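Local coordinates for protein-S-isoprenylcysteine O-methyltransferase (Tribolium castaneum, PDB 5V7P) that catalyses the S-adenosyl-L-methionine-dependent methylation of isoprenylated C-terminal cysteine residues of proteins, working within the membrane of the endoplasmic reticulum, at residues G6-S9 with L10-F13; T14-S17 with L18-V22; F51-K54 with F55-E59; F60-A63 with I64-A68. All blocks are in the same frame, centred on the assembly; numbering follows the deposited sequence.

How the interactions relate
The four contacts are local pairings along the first three helices of a predominantly helical membrane enzyme. Interactions 1 and 2 follow one another on helix 4-29, their centres about 13 Å apart. Interaction 3 ends helix 35-56 and turns the chain into helix 59-84, whose first turns hold interaction 4, about 9 Å further on between centres. Interaction 4 also lies about 9 Å from interaction 1, centre to centre, and packs on it through Ala-65 and Ala-68. Tyr-57 of interaction 3 fills the angle between both, and one lipid touches interactions 1 and 3. The helical hairpin and the first helix thus close together at one end.

Interaction 1. Residues G6-S9 with L10-F13; sequences GKIS and LQSF. With MPG ([(Z)-octadec-9-enyl] (2R)-2,3-bis(oxidanyl)propanoate), chain T.
Ser-12 returns its hydroxyl to the preceding turn, OG giving a hydrogen bond of 2.9 Å to Ile-8 O, which also accepts from Ser-12 N. The two donors arrive from opposite faces of that carbonyl's plane. With OG set beside its own backbone N (chi1 -52°), the hydroxyl is turned back toward the carbonyl four residues earlier, the usual way for serine to hide its polarity inside a membrane helix. Ser-9 also turns its OG to a backbone oxygen, but three residues back and from another rotamer (chi1 68°): OG donates to Gly-6 O at 2.8 Å, and Leu-10 N reaches that oxygen from the same face. The regular backbone pattern continues with Gln-11 N to Lys-7 O and Phe-13 N to Ser-9 O.

Contacts with the lipid-like ester MPG involve longer side chains. Lys-7, extended beyond CG, carries its ammonium to the glycerate head, where NZ donates to MPG O3 at 3.0 Å; a long cationic chain suits such a reach toward a polar headgroup. Ile-8 lays CD1 against MPG C1 at 3.5 Å. Gln-11 slants across Ile-8, with CD1 of Ile-8 lying 3.9 Å from OE1 of Gln-11, and its amide borders the start of the octadecenyl chain, OE1 being 3.4 Å from MPG C2.

Small residues let neighbouring helices come close. Ser-9 and Ser-12 rest on Ile-64 and Ala-65 of helix 59-84, while Phe-13 stacks with Tyr-104 of helix 90-113, leaving this stretch of helix 4-29 wedged between those two helices.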
loop_
_atom_site.group_PDB
_atom_site.type_symbol
_atom_site.label_atom_id
_atom_site.label_comp_id
_atom_site.label_asym_id
_atom_site.label_seq_id
_atom_site.Cartn_x
_atom_site.Cartn_y
_atom_site.Cartn_z
ATOM N N GLY A 6 11.598 14.867 -2.482
ATOM C CA GLY A 6 10.262 15.423 -2.610
ATOM C C GLY A 6 10.165 16.448 -3.724
ATOM O O GLY A 6 9.166 16.499 -4.447
ATOM N N LYS A 7 11.200 17.279 -3.881
ATOM C CA LYS A 7 11.189 18.267 -4.954
ATOM C C LYS A 7 11.324 17.609 -6.321
ATOM O O LYS A 7 10.740 18.090 -7.298
ATOM C CB LYS A 7 12.306 19.289 -4.743
ATOM C CG LYS A 7 12.127 20.162 -3.511
ATOM C CD LYS A 7 12.992 21.411 -3.588
ATOM C CE LYS A 7 12.917 22.228 -2.305
ATOM N NZ LYS A 7 13.714 23.484 -2.382
ATOM N N ILE A 8 12.083 16.515 -6.411
ATOM C CA ILE A 8 12.204 15.793 -7.676
ATOM C C ILE A 8 10.836 15.306 -8.134
ATOM O O ILE A 8 10.452 15.478 -9.297
ATOM C CB ILE A 8 13.200 14.627 -7.535
ATOM C CG1 ILE A 8 14.593 15.138 -7.135
ATOM C CG2 ILE A 8 13.275 13.808 -8.824
ATOM C CD1 ILE A 8 15.119 16.271 -7.984
ATOM N N SER A 9 10.073 14.699 -7.223
ATOM C CA SER A 9 8.761 14.183 -7.593
ATOM C C SER A 9 7.812 15.312 -7.975
ATOM O O SER A 9 7.001 15.164 -8.898
ATOM C CB SER A 9 8.182 13.359 -6.446
ATOM O OG SER A 9 7.874 14.179 -5.332
ATOM N N LEU A 10 7.900 16.450 -7.286
ATOM C CA LEU A 10 6.985 17.553 -7.566
ATOM C C LEU A 10 7.303 18.205 -8.906
ATOM O O LEU A 10 6.392 18.527 -9.678
ATOM C CB LEU A 10 7.038 18.573 -6.423
ATOM C CG LEU A 10 5.915 19.607 -6.271
ATOM C CD1 LEU A 10 6.050 20.745 -7.275
ATOM C CD2 LEU A 10 4.533 18.965 -6.373
ATOM N N GLN A 11 8.588 18.400 -9.206
ATOM C CA GLN A 11 8.963 18.964 -10.498
ATOM C C GLN A 11 8.539 18.051 -11.641
ATOM O O GLN A 11 7.992 18.514 -12.649
ATOM C CB GLN A 11 10.470 19.208 -10.543
ATOM C CG GLN A 11 10.956 20.286 -9.590
ATOM C CD GLN A 11 12.469 20.340 -9.498
ATOM O OE1 GLN A 11 13.138 19.307 -9.433
ATOM N NE2 GLN A 11 13.018 21.549 -9.500
ATOM N N SER A 12 8.779 16.746 -11.501
ATOM C CA SER A 12 8.459 15.811 -12.576
ATOM C C SER A 12 6.953 15.636 -12.731
ATOM O O SER A 12 6.449 15.534 -13.855
ATOM C CB SER A 12 9.131 14.465 -12.307
ATOM O OG SER A 12 10.514 14.631 -12.062
ATOM N N PHE A 13 6.220 15.600 -11.616
ATOM C CA PHE A 13 4.779 15.378 -11.679
ATOM C C PHE A 13 4.071 16.544 -12.357
ATOM O O PHE A 13 3.264 16.346 -13.272
ATOM C CB PHE A 13 4.230 15.158 -10.271
ATOM C CG PHE A 13 2.735 15.024 -10.213
ATOM C CD1 PHE A 13 2.115 13.845 -10.591
ATOM C CD2 PHE A 13 1.951 16.075 -9.766
ATOM C CE1 PHE A 13 0.741 13.720 -10.531
ATOM C CE2 PHE A 13 0.577 15.955 -9.705
ATOM C CZ PHE A 13 -0.030 14.776 -10.088
HETATM C C2 MPG T . 16.316 20.368 -8.638
HETATM C C3 MPG T . 17.470 19.740 -9.421
HETATM C C4 MPG T . 17.526 20.261 -10.855
HETATM C C5 MPG T . 16.259 19.856 -11.607
HETATM C C6 MPG T . 16.598 19.255 -12.969
HETATM C C7 MPG T . 15.502 19.626 -13.968
HETATM C C8 MPG T . 15.231 18.479 -14.947
HETATM C C9 MPG T . 13.733 18.282 -15.165
HETATM C C10 MPG T . 12.934 18.059 -14.141
HETATM C C11 MPG T . 11.436 17.857 -14.348
HETATM C C12 MPG T . 10.803 19.109 -14.951
HETATM C C13 MPG T . 9.986 18.717 -16.180
HETATM O O1 MPG T . 15.872 20.474 -6.289
HETATM C C1 MPG T . 16.125 19.587 -7.340
HETATM C CXD MPG T . 17.422 21.128 -4.401
HETATM O O2 MPG T . 18.338 20.441 -3.595
HETATM C C21 MPG T . 16.595 22.072 -3.534
HETATM O O3 MPG T . 15.867 22.946 -4.353
HETATM O O4 MPG T . 16.321 19.055 -4.612
HETATM C CX3 MPG T . 16.500 20.126 -5.088
#

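Interaction 2. Residues T14-S17 with L18-V22; sequences TGSS and LVFFV. With MPG ([(Z)-octadec-9-enyl] (2R)-2,3-bis(oxidanyl)propanoate), chain Z; UND (undecane), chain E.
Ser-16 meets the ring of Phe-20 at its edge, one turn further along helix 4-29. Its OG lies in the plane of the ring, 3.4 Å from Phe-20 CE2, and its carbonyl oxygen approaches the same rim, Ser-16 O standing 3.0 Å from Phe-20 CD2. Both oxygens therefore face the slightly positive ring hydrogens and avoid the electron-rich face. Phe-20 takes this position because its CG sits beside its own backbone N (chi1 -65°), which lays the ring back along the preceding turn. A nearly linear backbone bond joins the same pair, Phe-20 N to Ser-16 O with an angle of 179° at the hydrogen. The hydroxyl of Ser-16 is engaged by Ala-69 O of helix 59-84, and Phe-20 reaches Leu-73 there and Val-42 on helix 35-56.

Other side chains spread outward to lipid-like molecules. The CG2 branch of Val-19 lies over Gly-15 O at 3.3 Å and turns toward the MPG tail, with Val-19 CG2 3.8 Å from C11. Leu-18 CD2 and Val-22 CG2 line the same tail, each 3.8 Å from its nearest MPG carbon, C10 and C9 respectively; branched aliphatic groups suit such a lipid-facing strip. Phe-21 points elsewhere, presenting its ring edge to undecane, with CD1 3.7 Å from UND C1.

Ser-17 OG bonds back to Phe-13 O and Thr-14 OG1 to Leu-10 O. This division, with Ser-16 and Phe-20 against neighbouring helices and Leu-18, Val-19, Phe-21 and Val-22 toward lipid-like chains, is characteristic of a transmembrane helix.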
loop_
_atom_site.group_PDB
_atom_site.type_symbol
_atom_site.label_atom_id
_atom_site.label_comp_id
_atom_site.label_asym_id
_atom_site.label_seq_id
_atom_site.Cartn_x
_atom_site.Cartn_y
_atom_site.Cartn_z
ATOM N N THR A 14 4.363 17.772 -11.920
ATOM C CA THR A 14 3.714 18.941 -12.507
ATOM C C THR A 14 4.238 19.210 -13.912
ATOM O O THR A 14 3.461 19.536 -14.818
ATOM C CB THR A 14 3.923 20.166 -11.615
ATOM O OG1 THR A 14 5.323 20.437 -11.485
ATOM C CG2 THR A 14 3.324 19.934 -10.234
ATOM N N GLY A 15 5.550 19.078 -14.114
ATOM C CA GLY A 15 6.102 19.257 -15.447
ATOM C C GLY A 15 5.487 18.305 -16.454
ATOM O O GLY A 15 5.075 18.710 -17.543
ATOM N N SER A 16 5.415 17.019 -16.100
ATOM C CA SER A 16 4.764 16.049 -16.973
ATOM C C SER A 16 3.290 16.386 -17.157
ATOM O O SER A 16 2.752 16.277 -18.264
ATOM C CB SER A 16 4.928 14.639 -16.405
ATOM O OG SER A 16 4.260 13.683 -17.210
ATOM N N SER A 17 2.622 16.807 -16.081
ATOM C CA SER A 17 1.224 17.210 -16.191
ATOM C C SER A 17 1.069 18.394 -17.136
ATOM O O SER A 17 0.108 18.457 -17.913
ATOM C CB SER A 17 0.667 17.551 -14.810
ATOM O OG SER A 17 0.556 16.392 -14.001
ATOM N N LEU A 18 2.003 19.344 -17.084
ATOM C CA LEU A 18 1.924 20.507 -17.963
ATOM C C LEU A 18 2.177 20.116 -19.414
ATOM O O LEU A 18 1.488 20.598 -20.320
ATOM C CB LEU A 18 2.924 21.571 -17.510
ATOM C CG LEU A 18 2.836 22.928 -18.213
ATOM C CD1 LEU A 18 1.561 23.657 -17.816
ATOM C CD2 LEU A 18 4.063 23.775 -17.900
ATOM N N VAL A 19 3.157 19.241 -19.649
ATOM C CA VAL A 19 3.483 18.826 -21.013
ATOM C C VAL A 19 2.261 18.210 -21.684
ATOM O O VAL A 19 1.822 18.651 -22.753
ATOM C CB VAL A 19 4.673 17.850 -21.005
ATOM C CG1 VAL A 19 4.816 17.124 -22.346
ATOM C CG2 VAL A 19 5.960 18.597 -20.683
ATOM N N PHE A 20 1.693 17.175 -21.065
ATOM C CA PHE A 20 0.581 16.469 -21.685
ATOM C C PHE A 20 -0.712 17.270 -21.631
ATOM O O PHE A 20 -1.604 17.036 -22.452
ATOM C CB PHE A 20 0.409 15.101 -21.026
ATOM C CG PHE A 20 1.570 14.183 -21.260
ATOM C CD1 PHE A 20 1.702 13.509 -22.462
ATOM C CD2 PHE A 20 2.544 14.008 -20.291
ATOM C CE1 PHE A 20 2.777 12.670 -22.690
ATOM C CE2 PHE A 20 3.622 13.172 -20.514
ATOM C CZ PHE A 20 3.736 12.500 -21.716
ATOM N N PHE A 21 -0.830 18.215 -20.694
ATOM C CA PHE A 21 -1.936 19.164 -20.752
ATOM C C PHE A 21 -1.897 19.960 -22.049
ATOM O O PHE A 21 -2.934 20.174 -22.689
ATOM C CB PHE A 21 -1.891 20.103 -19.546
ATOM C CG PHE A 21 -2.863 21.246 -19.635
ATOM C CD1 PHE A 21 -4.216 21.042 -19.422
ATOM C CD2 PHE A 21 -2.422 22.525 -19.932
ATOM C CE1 PHE A 21 -5.112 22.093 -19.505
ATOM C CE2 PHE A 21 -3.313 23.578 -20.014
ATOM C CZ PHE A 21 -4.659 23.361 -19.800
ATOM N N VAL A 22 -0.705 20.399 -22.458
ATOM C CA VAL A 22 -0.570 21.113 -23.723
ATOM C C VAL A 22 -0.908 20.194 -24.890
ATOM O O VAL A 22 -1.590 20.597 -25.840
ATOM C CB VAL A 22 0.849 21.699 -23.853
ATOM C CG1 VAL A 22 1.068 22.317 -25.232
ATOM C CG2 VAL A 22 1.091 22.740 -22.767
HETATM C C2 MPG Z . 3.697 19.784 -28.360
HETATM C C3 MPG Z . 3.436 19.694 -26.858
HETATM C C4 MPG Z . 4.752 19.435 -26.129
HETATM C C5 MPG Z . 5.551 20.735 -26.065
HETATM C C6 MPG Z . 6.513 20.690 -24.881
HETATM C C7 MPG Z . 6.377 21.979 -24.073
HETATM C C8 MPG Z . 5.033 21.987 -23.346
HETATM C C9 MPG Z . 4.869 23.310 -22.601
HETATM C C10 MPG Z . 5.467 23.500 -21.443
HETATM C C11 MPG Z . 6.331 22.400 -20.831
HETATM O O1 MPG Z . 1.742 19.443 -29.683
HETATM C C1 MPG Z . 2.814 18.773 -29.086
HETATM C CXD MPG Z . 1.677 17.813 -31.620
HETATM O O2 MPG Z . 1.727 17.881 -33.017
HETATM C C21 MPG Z . 0.425 17.048 -31.198
HETATM O O3 MPG Z . -0.110 17.610 -30.032
HETATM O O4 MPG Z . 1.522 20.156 -31.795
HETATM C CX3 MPG Z . 1.639 19.232 -31.061
HETATM C C1 UND E . -6.854 18.898 -17.956
HETATM C C2 UND E . -6.789 18.232 -19.329
HETATM C C3 UND E . -7.382 19.167 -20.379
HETATM C C4 UND E . -7.479 18.439 -21.717
HETATM C C5 UND E . -8.271 19.293 -22.706
HETATM C C6 UND E . -9.767 19.060 -22.509
HETATM C C7 UND E . -10.554 20.156 -23.225
HETATM C C8 UND E . -11.998 19.700 -23.419
HETATM C C9 UND E . -12.958 20.771 -22.900
HETATM C C10 UND E . -14.389 20.385 -23.270
HETATM C C11 UND E . -15.372 21.102 -22.350
#

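Interaction 3. Residues F51-K54 with F55-E59; sequences FFLK and FFYNE. With MPG ([(Z)-octadec-9-enyl] (2R)-2,3-bis(oxidanyl)propanoate), chain T.
Leu-53 lies alongside Tyr-57, both side chains pointing the same way, and its CD2 meets the ring edge in plane, 3.7 Å from Tyr-57 CE2. The pair closes helix 35-56 at the turn of a helical hairpin: Tyr-57 leaves helical geometry, and Asn-58 is the N-cap of helix 59-84, its OD1 accepting from Ala-61 N. Loosening of the last turn is evident in the weak bond from Tyr-57 N to Leu-53 O, 3.0 Å long and bent to 124°. The tyrosine also packs on Ile-8, Gln-11 and Ser-12 of helix 4-29, while its OH comes within 3.1 Å of MPG C10. With the ring cut back to an alanine here, a gap is likely to open between the hairpin and the first helix, and Leu-53 CD2 and the lipid chain to lose their shared partner. Phe-56 touches the same chain two carbons nearer the head, CD2 being 3.6 Å from MPG C8, as a lipid-facing aromatic can.

Across the turn, a flexible lysine can bridge what the backbone separates. Bent at chi2 (119°) and chi4, Lys-54 brings NZ to Glu-59 in a salt bridge, meeting OE2 at 3.2 Å from above the carboxylate plane.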
loop_
_atom_site.group_PDB
_atom_site.type_symbol
_atom_site.label_atom_id
_atom_site.label_comp_id
_atom_site.label_asym_id
_atom_site.label_seq_id
_atom_site.Cartn_x
_atom_site.Cartn_y
_atom_site.Cartn_z
ATOM N N PHE A 51 13.446 9.831 -21.765
ATOM C CA PHE A 51 14.858 10.000 -22.086
ATOM C C PHE A 51 15.416 11.342 -21.633
ATOM O O PHE A 51 16.606 11.427 -21.308
ATOM C CB PHE A 51 15.082 9.825 -23.591
ATOM C CG PHE A 51 15.179 8.388 -24.018
ATOM C CD1 PHE A 51 16.322 7.650 -23.751
ATOM C CD2 PHE A 51 14.127 7.770 -24.675
ATOM C CE1 PHE A 51 16.416 6.326 -24.134
ATOM C CE2 PHE A 51 14.219 6.444 -25.061
ATOM C CZ PHE A 51 15.365 5.723 -24.789
ATOM N N PHE A 52 14.595 12.392 -21.598
ATOM C CA PHE A 52 15.054 13.653 -21.025
ATOM C C PHE A 52 15.280 13.520 -19.524
ATOM O O PHE A 52 16.209 14.124 -18.975
ATOM C CB PHE A 52 14.049 14.768 -21.317
ATOM C CG PHE A 52 14.294 15.481 -22.619
ATOM C CD1 PHE A 52 15.355 16.363 -22.750
ATOM C CD2 PHE A 52 13.460 15.279 -23.707
ATOM C CE1 PHE A 52 15.584 17.024 -23.942
ATOM C CE2 PHE A 52 13.685 15.938 -24.903
ATOM C CZ PHE A 52 14.747 16.812 -25.019
ATOM N N LEU A 53 14.445 12.731 -18.843
ATOM C CA LEU A 53 14.616 12.545 -17.406
ATOM C C LEU A 53 15.824 11.669 -17.103
ATOM O O LEU A 53 16.596 11.964 -16.183
ATOM C CB LEU A 53 13.350 11.940 -16.798
ATOM C CG LEU A 53 12.108 12.836 -16.733
ATOM C CD1 LEU A 53 10.942 12.068 -16.128
ATOM C CD2 LEU A 53 12.369 14.103 -15.934
ATOM N N LYS A 54 16.005 10.589 -17.864
ATOM C CA LYS A 54 17.157 9.723 -17.643
ATOM C C LYS A 54 18.463 10.475 -17.854
ATOM O O LYS A 54 19.491 10.113 -17.269
ATOM C CB LYS A 54 17.090 8.509 -18.569
ATOM C CG LYS A 54 18.163 7.468 -18.288
ATOM C CD LYS A 54 17.568 6.123 -17.889
ATOM C CE LYS A 54 18.557 5.297 -17.075
ATOM N NZ LYS A 54 18.439 5.559 -15.610
ATOM N N PHE A 55 18.442 11.527 -18.671
ATOM C CA PHE A 55 19.653 12.296 -18.931
ATOM C C PHE A 55 19.965 13.256 -17.789
ATOM O O PHE A 55 21.136 13.470 -17.461
ATOM C CB PHE A 55 19.506 13.062 -20.247
ATOM C CG PHE A 55 20.691 13.915 -20.585
ATOM C CD1 PHE A 55 21.844 13.347 -21.099
ATOM C CD2 PHE A 55 20.649 15.287 -20.397
ATOM C CE1 PHE A 55 22.937 14.130 -21.413
ATOM C CE2 PHE A 55 21.739 16.076 -20.710
ATOM C CZ PHE A 55 22.884 15.497 -21.220
ATOM N N PHE A 56 18.937 13.837 -17.172
ATOM C CA PHE A 56 19.127 14.848 -16.139
ATOM C C PHE A 56 19.166 14.285 -14.726
ATOM O O PHE A 56 19.445 15.038 -13.787
ATOM C CB PHE A 56 18.007 15.896 -16.221
ATOM C CG PHE A 56 18.155 16.872 -17.357
ATOM C CD1 PHE A 56 19.404 17.208 -17.853
ATOM C CD2 PHE A 56 17.036 17.463 -17.919
ATOM C CE1 PHE A 56 19.532 18.107 -18.887
ATOM C CE2 PHE A 56 17.162 18.363 -18.956
ATOM C CZ PHE A 56 18.414 18.682 -19.438
ATOM N N TYR A 57 18.898 12.999 -14.545
ATOM C CA TYR A 57 18.846 12.407 -13.220
ATOM C C TYR A 57 19.719 11.166 -13.171
ATOM O O TYR A 57 19.890 10.464 -14.173
ATOM C CB TYR A 57 17.411 12.041 -12.823
ATOM C CG TYR A 57 16.537 13.238 -12.544
ATOM C CD1 TYR A 57 16.841 14.110 -11.513
ATOM C CD2 TYR A 57 15.400 13.490 -13.303
ATOM C CE1 TYR A 57 16.052 15.200 -11.247
ATOM C CE2 TYR A 57 14.600 14.584 -13.041
ATOM C CZ TYR A 57 14.931 15.435 -12.009
ATOM O OH TYR A 57 14.144 16.528 -11.733
ATOM N N ASN A 58 20.278 10.907 -11.993
ATOM C CA ASN A 58 20.991 9.665 -11.756
ATOM C C ASN A 58 19.982 8.552 -11.479
ATOM O O ASN A 58 18.765 8.751 -11.538
ATOM C CB ASN A 58 21.993 9.835 -10.614
ATOM C CG ASN A 58 21.326 10.081 -9.274
ATOM O OD1 ASN A 58 20.147 10.423 -9.202
ATOM N ND2 ASN A 58 22.090 9.919 -8.200
ATOM N N GLU A 59 20.492 7.358 -11.176
ATOM C CA GLU A 59 19.620 6.198 -11.017
ATOM C C GLU A 59 18.584 6.428 -9.922
ATOM O O GLU A 59 17.384 6.212 -10.131
ATOM C CB GLU A 59 20.457 4.954 -10.720
ATOM C CG GLU A 59 21.278 4.467 -11.905
ATOM C CD GLU A 59 20.418 3.915 -13.027
ATOM O OE1 GLU A 59 19.291 3.455 -12.744
ATOM O OE2 GLU A 59 20.866 3.946 -14.193
HETATM C C2 MPG T . 16.316 20.368 -8.638
HETATM C C3 MPG T . 17.470 19.740 -9.421
HETATM C C4 MPG T . 17.526 20.261 -10.855
HETATM C C5 MPG T . 16.259 19.856 -11.607
HETATM C C6 MPG T . 16.598 19.255 -12.969
HETATM C C7 MPG T . 15.502 19.626 -13.968
HETATM C C8 MPG T . 15.231 18.479 -14.947
HETATM C C9 MPG T . 13.733 18.282 -15.165
HETATM C C10 MPG T . 12.934 18.059 -14.141
HETATM C C11 MPG T . 11.436 17.857 -14.348
HETATM C C12 MPG T . 10.803 19.109 -14.951
HETATM C C13 MPG T . 9.986 18.717 -16.180
HETATM O O1 MPG T . 15.872 20.474 -6.289
HETATM C C1 MPG T . 16.125 19.587 -7.340
HETATM C CXD MPG T . 17.422 21.128 -4.401
HETATM O O2 MPG T . 18.338 20.441 -3.595
HETATM C C21 MPG T . 16.595 22.072 -3.534
HETATM O O3 MPG T . 15.867 22.946 -4.353
HETATM O O4 MPG T . 16.321 19.055 -4.612
HETATM C CX3 MPG T . 16.500 20.126 -5.088
#

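Interaction 4. Residues F60-A63 with I64-A68; sequences FAFA and IAIRA
The opening turns of transmembrane helix 59-84, just past its N-cap, are braced by side chains placed four residues apart. Phe-62 and Ile-66 run side by side and point the same way, so that the ring receives the isoleucine on one face. This is a CH-pi contact: Ile-66 CB stands 4.1 Å from the Phe-62 ring centroid, 20° off the ring normal and shifted toward the rim. Phe-62 CG lies opposite the backbone N (chi1 173°), which swings the ring forward along the helix to overlie the beta-branched carbon. Ile-66 CG2 nestles against Phe-62 O at 3.2 Å, and the backbone bond from Ile-66 N to that same oxygen is nearly straight. Lys-54 makes a cation-pi contact with this ring, Tyr-50 packs against it edge to face, and Leu-53 adds a further contact from helix 35-56.

A second pair repeats the spacing on another side. The ring of Phe-60 runs alongside Ile-64, touching it through CZ, 3.7 Å from Ile-64 CD1. Ile-64 also packs on Ala-5 and Ser-9 of helix 4-29, where a branched aliphatic chain fills the space between helices; the small Ala-65 allows Ile-8 and Ser-12 to approach closely.

Arg-67 runs extended from CG to NE and turns only at chi4 (76°), which brings NH1 back past the small Ala-63 to donate to Ala-63 O at 2.8 Å. A leucine in its place, having no N-H to offer, would probably leave Ala-63 O without its side-chain partner. The guanidinium meets that oxygen edge-on, Ala-63 O lying close to its plane.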
loop_
_atom_site.group_PDB
_atom_site.type_symbol
_atom_site.label_atom_id
_atom_site.label_comp_id
_atom_site.label_asym_id
_atom_site.label_seq_id
_atom_site.Cartn_x
_atom_site.Cartn_y
_atom_site.Cartn_z
ATOM N N PHE A 60 19.029 6.872 -8.745
ATOM C CA PHE A 60 18.108 7.048 -7.625
ATOM C C PHE A 60 17.029 8.073 -7.952
ATOM O O PHE A 60 15.835 7.815 -7.763
ATOM C CB PHE A 60 18.878 7.467 -6.371
ATOM C CG PHE A 60 18.000 7.993 -5.271
ATOM C CD1 PHE A 60 17.328 7.125 -4.425
ATOM C CD2 PHE A 60 17.845 9.358 -5.083
ATOM C CE1 PHE A 60 16.517 7.608 -3.413
ATOM C CE2 PHE A 60 17.035 9.846 -4.073
ATOM C CZ PHE A 60 16.372 8.969 -3.237
ATOM N N ALA A 61 17.431 9.248 -8.444
ATOM C CA ALA A 61 16.469 10.316 -8.695
ATOM C C ALA A 61 15.556 9.980 -9.868
ATOM O O ALA A 61 14.365 10.313 -9.848
ATOM C CB ALA A 61 17.201 11.633 -8.951
ATOM N N PHE A 62 16.093 9.325 -10.901
ATOM C CA PHE A 62 15.277 8.995 -12.064
ATOM C C PHE A 62 14.158 8.033 -11.693
ATOM O O PHE A 62 13.014 8.196 -12.135
ATOM C CB PHE A 62 16.145 8.397 -13.171
ATOM C CG PHE A 62 15.355 7.874 -14.337
ATOM C CD1 PHE A 62 14.910 8.732 -15.328
ATOM C CD2 PHE A 62 15.052 6.528 -14.436
ATOM C CE1 PHE A 62 14.182 8.256 -16.398
ATOM C CE2 PHE A 62 14.323 6.048 -15.505
ATOM C CZ PHE A 62 13.889 6.913 -16.486
ATOM N N ALA A 63 14.468 7.023 -10.877
ATOM C CA ALA A 63 13.441 6.088 -10.434
ATOM C C ALA A 63 12.267 6.825 -9.802
ATOM O O ALA A 63 11.106 6.443 -9.990
ATOM C CB ALA A 63 14.043 5.083 -9.450
ATOM N N ILE A 64 12.551 7.890 -9.053
ATOM C CA ILE A 64 11.486 8.700 -8.470
ATOM C C ILE A 64 10.846 9.586 -9.530
ATOM O O ILE A 64 9.618 9.703 -9.601
ATOM C CB ILE A 64 12.039 9.532 -7.297
ATOM C CG1 ILE A 64 12.426 8.610 -6.135
ATOM C CG2 ILE A 64 11.020 10.581 -6.834
ATOM C CD1 ILE A 64 13.159 9.308 -5.003
ATOM N N ALA A 65 11.665 10.219 -10.372
ATOM C CA ALA A 65 11.144 11.193 -11.322
ATOM C C ALA A 65 10.232 10.539 -12.353
ATOM O O ALA A 65 9.176 11.089 -12.689
ATOM C CB ALA A 65 12.300 11.916 -12.012
ATOM N N ILE A 66 10.616 9.369 -12.867
ATOM C CA ILE A 66 9.838 8.761 -13.943
ATOM C C ILE A 66 8.490 8.278 -13.425
ATOM O O ILE A 66 7.487 8.325 -14.148
ATOM C CB ILE A 66 10.631 7.619 -14.609
ATOM C CG1 ILE A 66 9.952 7.174 -15.907
ATOM C CG2 ILE A 66 10.788 6.429 -13.665
ATOM C CD1 ILE A 66 9.982 8.208 -17.017
ATOM N N ARG A 67 8.435 7.806 -12.180
ATOM C CA ARG A 67 7.155 7.399 -11.609
ATOM C C ARG A 67 6.247 8.602 -11.394
ATOM O O ARG A 67 5.050 8.547 -11.701
ATOM C CB ARG A 67 7.385 6.645 -10.300
ATOM C CG ARG A 67 7.934 5.246 -10.505
ATOM C CD ARG A 67 8.449 4.634 -9.217
ATOM N NE ARG A 67 8.802 3.229 -9.397
ATOM C CZ ARG A 67 9.902 2.801 -10.010
ATOM N NH1 ARG A 67 10.773 3.669 -10.511
ATOM N NH2 ARG A 67 10.133 1.502 -10.126
ATOM N N ALA A 68 6.801 9.703 -10.880
ATOM C CA ALA A 68 6.010 10.916 -10.707
ATOM C C ALA A 68 5.519 11.442 -12.049
ATOM O O ALA A 68 4.365 11.868 -12.175
ATOM C CB ALA A 68 6.832 11.980 -9.980
#